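Local coordinates for protein transcriptional activator ToxR (Vibrio vulnificus, PDB 6UTC) that probably senses periplasmic signals such as bile salts, together with its partner ToxS, and activates transcription as a membrane-spanning regulator, of which this is the periplasmic domain, at residues A[43-46]-A[47-51]; A[78-81]-A[82-85]; A[27-30]-A[31-35]; A[37-40]-A[41-44]. All coordinates share one frame; numbering follows the deposited sequence. Where two conformers were deposited one is given.

Contact 1 (A[43-46]-A[47-51]); sequences IRQC and VNKYA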
# COMPACT_ATOMS: atom_id res chain seq x y z
N ILE A 43 -1.82 -2.24 6.69
CA ILE A 43 -1.87 -2.14 5.23
C ILE A 43 -3.30 -2.27 4.74
O ILE A 43 -3.74 -1.52 3.87
CB ILE A 43 -0.94 -3.18 4.58
CG1 ILE A 43 0.53 -2.88 4.88
CG2 ILE A 43 -1.16 -3.19 3.06
CD1 ILE A 43 1.46 -4.01 4.48
N ARG A 44 -4.06 -3.23 5.30
CA ARG A 44 -5.44 -3.41 4.87
C ARG A 44 -6.28 -2.17 5.13
O ARG A 44 -7.09 -1.77 4.30
CB ARG A 44 -6.06 -4.63 5.55
CG ARG A 44 -5.47 -5.96 5.08
CD ARG A 44 -6.00 -7.10 5.93
NE ARG A 44 -5.23 -8.32 5.72
CZ ARG A 44 -4.67 -9.02 6.69
NH1 ARG A 44 -4.79 -8.65 7.96
NH2 ARG A 44 -3.97 -10.11 6.39
N GLN A 45 -6.09 -1.54 6.29
CA GLN A 45 -6.83 -0.32 6.58
C GLN A 45 -6.44 0.78 5.61
O GLN A 45 -7.30 1.52 5.12
CB GLN A 45 -6.59 0.12 8.02
CG GLN A 45 -7.32 1.42 8.38
CD GLN A 45 -8.82 1.24 8.54
OE1 GLN A 45 -9.37 0.17 8.25
NE2 GLN A 45 -9.49 2.28 9.02
N CYS A 46 -5.15 0.90 5.32
CA CYS A 46 -4.67 1.92 4.39
C CYS A 46 -5.27 1.72 3.01
O CYS A 46 -5.77 2.67 2.39
CB CYS A 46 -3.15 1.89 4.35
SG CYS A 46 -2.41 3.34 3.54
N VAL A 47 -5.27 0.49 2.51
CA VAL A 47 -5.87 0.21 1.21
C VAL A 47 -7.36 0.52 1.24
O VAL A 47 -7.91 1.10 0.29
CB VAL A 47 -5.57 -1.24 0.80
CG1 VAL A 47 -6.33 -1.63 -0.48
CG2 VAL A 47 -4.06 -1.43 0.62
N ASN A 48 -8.05 0.15 2.33
CA ASN A 48 -9.47 0.48 2.48
C ASN A 48 -9.70 1.98 2.36
O ASN A 48 -10.59 2.43 1.62
CB ASN A 48 -9.94 -0.01 3.86
CG ASN A 48 -11.35 0.47 4.23
OD1 ASN A 48 -11.57 1.63 4.60
ND2 ASN A 48 -12.31 -0.44 4.15
N LYS A 49 -8.93 2.78 3.09
CA LYS A 49 -9.15 4.22 3.08
C LYS A 49 -8.75 4.83 1.74
O LYS A 49 -9.40 5.77 1.26
CB LYS A 49 -8.39 4.89 4.22
CG LYS A 49 -8.69 4.31 5.59
CD LYS A 49 -10.17 4.14 5.84
CE LYS A 49 -10.86 5.46 6.07
NZ LYS A 49 -12.28 5.26 6.50
N TYR A 50 -7.70 4.30 1.11
CA TYR A 50 -7.27 4.83 -0.17
C TYR A 50 -8.32 4.59 -1.23
O TYR A 50 -8.56 5.45 -2.09
CB TYR A 50 -5.95 4.18 -0.56
CG TYR A 50 -5.25 4.84 -1.71
CD1 TYR A 50 -4.44 5.95 -1.50
CD2 TYR A 50 -5.37 4.36 -3.00
CE1 TYR A 50 -3.77 6.56 -2.55
CE2 TYR A 50 -4.70 4.97 -4.06
CZ TYR A 50 -3.90 6.07 -3.82
OH TYR A 50 -3.22 6.69 -4.84
N ALA A 51 -8.99 3.44 -1.16
CA ALA A 51 -10.09 3.17 -2.07
C ALA A 51 -11.20 4.20 -1.97
O ALA A 51 -11.92 4.42 -2.96
CB ALA A 51 -10.62 1.76 -1.81

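Contact 2 (A[78-81]-A[82-85]); sequences IHTL and PHSN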
# COMPACT_ATOMS: atom_id res chain seq x y z
N ILE A 78 0.33 2.29 -7.04
CA ILE A 78 0.54 2.38 -8.47
C ILE A 78 -0.80 2.23 -9.16
O ILE A 78 -1.56 1.30 -8.87
CB ILE A 78 1.56 1.34 -8.95
CG1 ILE A 78 2.92 1.61 -8.31
CG2 ILE A 78 1.66 1.36 -10.48
CD1 ILE A 78 3.92 0.48 -8.43
N HIS A 79 -1.10 3.17 -10.05
CA HIS A 79 -2.34 3.18 -10.80
C HIS A 79 -2.10 2.71 -12.23
O HIS A 79 -0.97 2.49 -12.67
CB HIS A 79 -2.93 4.59 -10.77
CG HIS A 79 -3.38 5.01 -9.41
ND1 HIS A 79 -4.70 5.03 -9.04
CD2 HIS A 79 -2.67 5.36 -8.31
CE1 HIS A 79 -4.79 5.39 -7.77
NE2 HIS A 79 -3.57 5.59 -7.30
N THR A 80 -3.20 2.54 -12.97
CA THR A 80 -3.05 2.34 -14.40
C THR A 80 -2.35 3.55 -15.01
O THR A 80 -2.39 4.66 -14.46
CB THR A 80 -4.42 2.15 -15.06
OG1 THR A 80 -5.18 3.34 -14.91
CG2 THR A 80 -5.17 0.96 -14.45
N LEU A 81 -1.69 3.35 -16.14
CA LEU A 81 -0.95 4.45 -16.76
C LEU A 81 -1.79 5.70 -17.01
O LEU A 81 -1.31 6.80 -16.72
CB LEU A 81 -0.19 3.96 -18.01
CG LEU A 81 1.03 3.11 -17.67
CD1 LEU A 81 1.54 2.39 -18.91
CD2 LEU A 81 2.14 3.95 -17.04
N PRO A 82 -3.02 5.61 -17.52
CA PRO A 82 -3.81 6.84 -17.68
C PRO A 82 -4.08 7.56 -16.39
O PRO A 82 -4.43 8.75 -16.41
CB PRO A 82 -5.12 6.35 -18.32
CG PRO A 82 -4.80 5.03 -18.88
CD PRO A 82 -3.74 4.43 -18.01
N HIS A 83 -3.97 6.88 -15.25
CA HIS A 83 -4.19 7.50 -13.95
C HIS A 83 -2.91 7.59 -13.14
O HIS A 83 -2.96 7.73 -11.91
CB HIS A 83 -5.31 6.79 -13.20
CG HIS A 83 -6.63 6.90 -13.89
ND1 HIS A 83 -7.36 8.06 -13.89
CD2 HIS A 83 -7.33 6.01 -14.63
CE1 HIS A 83 -8.47 7.88 -14.59
NE2 HIS A 83 -8.47 6.64 -15.05
N SER A 84 -1.76 7.55 -13.80
CA SER A 84 -0.50 7.56 -13.07
C SER A 84 -0.22 8.89 -12.38
O SER A 84 0.68 8.94 -11.53
CB SER A 84 0.66 7.18 -14.00
OG SER A 84 0.68 8.01 -15.15
N ASN A 85 -0.95 9.96 -12.70
CA ASN A 85 -0.80 11.17 -11.90
C ASN A 85 -1.30 10.99 -10.48
O ASN A 85 -1.01 11.84 -9.62
CB ASN A 85 -1.45 12.39 -12.58
CG ASN A 85 -2.95 12.28 -12.67
OD1 ASN A 85 -3.52 11.19 -12.70
ND2 ASN A 85 -3.61 13.43 -12.73

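Contact 3 (A[27-30]-A[31-35]); sequences VLTP and LNHPP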
# COMPACT_ATOMS: atom_id res chain seq x y z
N VAL A 27 -1.06 -6.34 -3.07
CA VAL A 27 -0.06 -5.85 -2.13
C VAL A 27 1.20 -6.66 -2.36
O VAL A 27 1.23 -7.86 -2.08
CB VAL A 27 -0.54 -5.94 -0.68
CG1 VAL A 27 0.54 -5.42 0.25
CG2 VAL A 27 -1.84 -5.17 -0.51
N LEU A 28 2.24 -6.00 -2.86
CA LEU A 28 3.46 -6.64 -3.31
C LEU A 28 4.64 -6.15 -2.50
O LEU A 28 4.62 -5.04 -1.95
CB LEU A 28 3.74 -6.28 -4.77
CG LEU A 28 2.67 -6.66 -5.78
CD1 LEU A 28 2.95 -5.97 -7.11
CD2 LEU A 28 2.63 -8.17 -5.95
N THR A 29 5.68 -6.97 -2.43
CA THR A 29 6.95 -6.55 -1.85
C THR A 29 8.06 -7.20 -2.67
O THR A 29 7.82 -8.24 -3.29
CB THR A 29 7.04 -6.92 -0.35
OG1 THR A 29 8.13 -6.24 0.26
CG2 THR A 29 7.20 -8.40 -0.13
N PRO A 30 9.24 -6.60 -2.73
CA PRO A 30 10.33 -7.25 -3.47
C PRO A 30 10.55 -8.67 -2.98
O PRO A 30 10.37 -8.98 -1.80
CB PRO A 30 11.54 -6.34 -3.19
CG PRO A 30 10.93 -4.99 -2.96
CD PRO A 30 9.66 -5.29 -2.20
N LEU A 31 10.96 -9.54 -3.91
CA LEU A 31 11.03 -10.99 -3.67
C LEU A 31 11.69 -11.32 -2.34
O LEU A 31 11.17 -12.11 -1.55
CB LEU A 31 11.82 -11.66 -4.79
CG LEU A 31 12.08 -13.15 -4.59
CD1 LEU A 31 10.77 -13.93 -4.58
CD2 LEU A 31 13.01 -13.67 -5.67
N ASN A 32 12.86 -10.73 -2.09
CA ASN A 32 13.61 -11.09 -0.91
C ASN A 32 13.51 -10.06 0.21
O ASN A 32 14.30 -10.12 1.17
CB ASN A 32 15.06 -11.40 -1.28
CG ASN A 32 15.17 -12.71 -2.05
OD1 ASN A 32 14.68 -13.73 -1.58
ND2 ASN A 32 15.74 -12.66 -3.23
N HIS A 33 12.56 -9.14 0.13
CA HIS A 33 12.36 -8.20 1.21
C HIS A 33 12.05 -8.97 2.50
O HIS A 33 11.39 -10.01 2.47
CB HIS A 33 11.21 -7.27 0.86
CG HIS A 33 11.10 -6.10 1.78
ND1 HIS A 33 10.49 -6.17 3.02
CD2 HIS A 33 11.51 -4.82 1.64
CE1 HIS A 33 10.56 -4.99 3.60
NE2 HIS A 33 11.17 -4.15 2.79
N PRO A 34 12.49 -8.46 3.65
CA PRO A 34 12.19 -9.13 4.92
C PRO A 34 10.69 -9.20 5.19
O PRO A 34 9.89 -8.50 4.54
CB PRO A 34 12.89 -8.22 5.95
CG PRO A 34 13.98 -7.53 5.19
CD PRO A 34 13.40 -7.32 3.82
N PRO A 35 10.28 -9.99 6.18
CA PRO A 35 8.85 -10.22 6.40
C PRO A 35 8.09 -8.95 6.79
O PRO A 35 8.61 -8.08 7.49
CB PRO A 35 8.83 -11.25 7.54
CG PRO A 35 10.19 -11.89 7.51
CD PRO A 35 11.12 -10.81 7.07

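Contact 4 (A[37-40]-A[41-44]); sequences QAWM and PSIR. With SO4 (sulfate ion), chain B.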
# COMPACT_ATOMS: atom_id res chain seq x y z
N GLN A 37 4.42 -9.45 7.44
CA GLN A 37 3.11 -9.92 7.90
C GLN A 37 2.55 -9.09 9.06
O GLN A 37 1.34 -8.83 9.11
CB GLN A 37 3.21 -11.41 8.28
CG GLN A 37 1.93 -12.01 8.84
CD GLN A 37 0.76 -11.92 7.88
OE1 GLN A 37 0.92 -12.09 6.67
NE2 GLN A 37 -0.43 -11.64 8.41
N ALA A 38 3.40 -8.64 9.97
CA ALA A 38 2.93 -7.88 11.12
C ALA A 38 2.26 -6.57 10.73
O ALA A 38 1.47 -6.02 11.50
CB ALA A 38 4.09 -7.58 12.08
N TRP A 39 2.56 -6.04 9.55
CA TRP A 39 1.95 -4.80 9.09
C TRP A 39 0.63 -5.00 8.39
O TRP A 39 -0.02 -4.02 8.04
CB TRP A 39 2.90 -4.09 8.13
CG TRP A 39 4.10 -3.48 8.79
CD1 TRP A 39 5.31 -4.07 9.02
CD2 TRP A 39 4.19 -2.15 9.30
NE1 TRP A 39 6.15 -3.18 9.65
CE2 TRP A 39 5.50 -1.99 9.82
CE3 TRP A 39 3.31 -1.07 9.37
CZ2 TRP A 39 5.93 -0.80 10.40
CZ3 TRP A 39 3.74 0.12 9.94
CH2 TRP A 39 5.04 0.24 10.45
N MET A 40 0.19 -6.24 8.18
CA MET A 40 -0.97 -6.45 7.33
C MET A 40 -2.24 -5.75 7.81
O MET A 40 -2.94 -5.18 6.97
CB MET A 40 -1.18 -7.93 6.97
CG MET A 40 -0.20 -8.47 5.93
SD MET A 40 -0.09 -7.55 4.36
CE MET A 40 -1.81 -7.44 3.86
N PRO A 41 -2.60 -5.75 9.10
CA PRO A 41 -3.82 -5.03 9.48
C PRO A 41 -3.75 -3.55 9.15
O PRO A 41 -4.75 -2.97 8.71
CB PRO A 41 -3.94 -5.31 10.99
CG PRO A 41 -3.26 -6.60 11.16
CD PRO A 41 -2.08 -6.55 10.23
N SER A 42 -2.57 -2.93 9.32
CA SER A 42 -2.40 -1.53 8.94
C SER A 42 -2.48 -1.36 7.44
O SER A 42 -3.12 -0.41 6.96
CB SER A 42 -1.05 -1.01 9.41
OG SER A 42 -0.94 -1.06 10.82
N ILE A 43 -1.82 -2.24 6.69
CA ILE A 43 -1.87 -2.14 5.23
C ILE A 43 -3.30 -2.27 4.74
O ILE A 43 -3.74 -1.52 3.87
CB ILE A 43 -0.94 -3.18 4.58
CG1 ILE A 43 0.53 -2.88 4.88
CG2 ILE A 43 -1.16 -3.19 3.06
CD1 ILE A 43 1.46 -4.01 4.48
N ARG A 44 -4.06 -3.23 5.30
CA ARG A 44 -5.44 -3.41 4.87
C ARG A 44 -6.28 -2.17 5.13
O ARG A 44 -7.09 -1.77 4.30
CB ARG A 44 -6.06 -4.63 5.55
CG ARG A 44 -5.47 -5.96 5.08
CD ARG A 44 -6.00 -7.10 5.93
NE ARG A 44 -5.23 -8.32 5.72
CZ ARG A 44 -4.67 -9.02 6.69
NH1 ARG A 44 -4.79 -8.65 7.96
NH2 ARG A 44 -3.97 -10.11 6.39
S SO4 B . 6.07 -12.12 4.72
O1 SO4 B . 7.19 -13.05 4.83
O2 SO4 B . 6.53 -10.87 4.12
O3 SO4 B . 5.59 -11.82 6.08
O4 SO4 B . 5.01 -12.72 3.92
O HOH W 1 -0.49 -3.75 11.49

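Contact 1 (A[43-46]-A[47-51])
I43 starts a run of i to i+4 contacts in the middle of helix 40-52. Its O takes the V47 N-H at 2.9 Å. Its CG2 branch meets CG2 of V47 at 4.2 Å, and the two side chains cross at a slant. Both face the sheet: I43 touches V27 and L73, V47 touches V25 and Y77. At R44 the contact is backbone: O accepts N48 N at 2.9 Å. Q45 does the same for K49, with its O at 2.9 Å from K49 N. The Q45 chain turns at chi2 (73°), which lays its amide alongside the K49 chain; NE2 sits 3.7 Å from K49 CD. K49 is itself bent, and its NZ forms a salt bridge with E52. C46 O takes Y50 N at 2.8 Å. C46 SG lies anti to the backbone N (chi1 -166°) and is bonded to SG of C103. The Y50 ring leaves the helix and stacks with H54 and Y77. Regular helix bonds hold the backbone, while the disulfide adds a covalent tie to the C-terminal end of the chain, consistent with a constrained domain.

Contact 2 (A[78-81]-A[82-85])
T80 and H83 meet in a 3-10 turn of the connection between strands 72-78 and 88-93. The H83 N-H reaches T80 O at 2.8 Å, from above the carbonyl plane, and the bond is bent (139°). The H83 side chain runs alongside that of T80. Its CB lies 3.8 Å from T80 O. CG is 4.0 Å from T80 OG1. CD2 comes closest, 3.4 Å from T80 OG1, which sits at the ring edge in the ring plane. The T80 torsion (chi1 64°) sets OG1 between the backbone N and the carbonyl carbon, on the side where P82 CD also packs. Across the ring from CD2, ND1 has a weak hydrogen bond to E86. H79, just after the strand, places its CB 3.3 Å from H83 O, and its NE2 is hydrogen-bonded to Y50 OH. P82 CD packs against L81 CB, and the P82 nitrogen has no hydrogen to give. L81 O accepts S84 N at 3.0 Å from above its carbonyl plane. In one of two S84 conformers, OG also donates to L81 O at 2.8 Å, in that plane and on a lone pair.

Contact 3 (A[27-30]-A[31-35])
A type I beta turn from P30 to H33 carries the chain off the end of strand 25-30 and into the loop before helix 40-52. Its closing bond runs from H33 N to P30 O, 2.9 Å long, with the donor above the carbonyl plane. L31 and N32 form the corner of the turn. The turn brings the H33 side chain back over the strand end. It runs side by side with the P30 ring, with CB 4.0 Å from P30 CD. It crosses the T29 side chain at about a right angle. T29 OG1 lies 3.3 Å from H33 CB and equally close to H33 CG; it approaches the ring at a slant. The T29 torsion (chi1 -167°) puts OG1 anti to the backbone N, and this hydroxyl is hydrogen-bonded to A65 O in strand 62-67. The H33 ring is fixed at both nitrogens. ND1 donates to P34 O at 2.8 Å, close to the ring plane and on a carbonyl lone pair. NE2 is hydrogen-bonded to G67 N. P34 also puts its CD over one ring face, 3.2 Å above the plane and displaced toward the ring's rim. With a backbone carbonyl at ND1 and a backbone N-H at NE2, H33 is probably neutral, with its proton on ND1. It ties the turn to the end of the neighbouring strand.

Contact 4 (A[37-40]-A[41-44])
The backbone passes from the 3-10 segment 37-39 into helix 40-52: W39 O takes I43 N at 2.9 Å and M40 O takes R44 N at 2.8 Å. One step earlier, the 3-10 bond from M40 N to Q37 O links the two parts. M40 is the side chain with most contact across the turn. Its CB lies over one face of the R44 guanidinium, 3.5 Å above that plane and toward its rim. Its chain bends at chi2 and chi3 (-54° and -51°). The folded chain brings CE to 4.0 Å from R44 NE, while SD touches I43 CD1 at 3.9 Å. The R44 chain stays extended from CG to NE, runs at about a right angle to M40, and has a salt bridge from NH2 to E20. I43 CD1 also packs on W39 CB. The W39 side chain touches L73 of strand 72-78 and I92 of strand 88-93, and its NE1 is hydrogen-bonded to G68 O. A water donates to A38 O (3.0 Å) and accepts from S42 N (3.1 Å), bridging the two segments. Q37 N donates to sulfate O3 at 3.0 Å. The sulfate, probably from the crystallisation liquor, is also held by R17 and L36 N. P41 packs on M40 CB. It has no N-H to give, which suits the first turn, where backbone nitrogens generally lack an i-4 helical carbonyl partner. This is a helix N terminus with a first-turn proline, at the start of the helix of a beta-alpha-beta crossover.

Overall arrangement
From the N terminus, contact 3 comes first and closes a turn at the end of strand 25-30. The chain then enters helix 40-52 through contact 4 and runs along it in contact 1. These two share I43 and R44, with centres about 10 Å apart. Strand 25-30, helix 40-52 and strand 62-67 make a beta-alpha-beta unit. V27 of contact 3 packs on I43, so strand and helix meet directly. Contact 2 comes last, after strand 72-78. Y50 and H79 join it to contact 1. Contacts 2 and 4 lie on opposite sides of the chain's centre. All four are local; contact 4 runs into contact 1, the others are in series, and none encloses another.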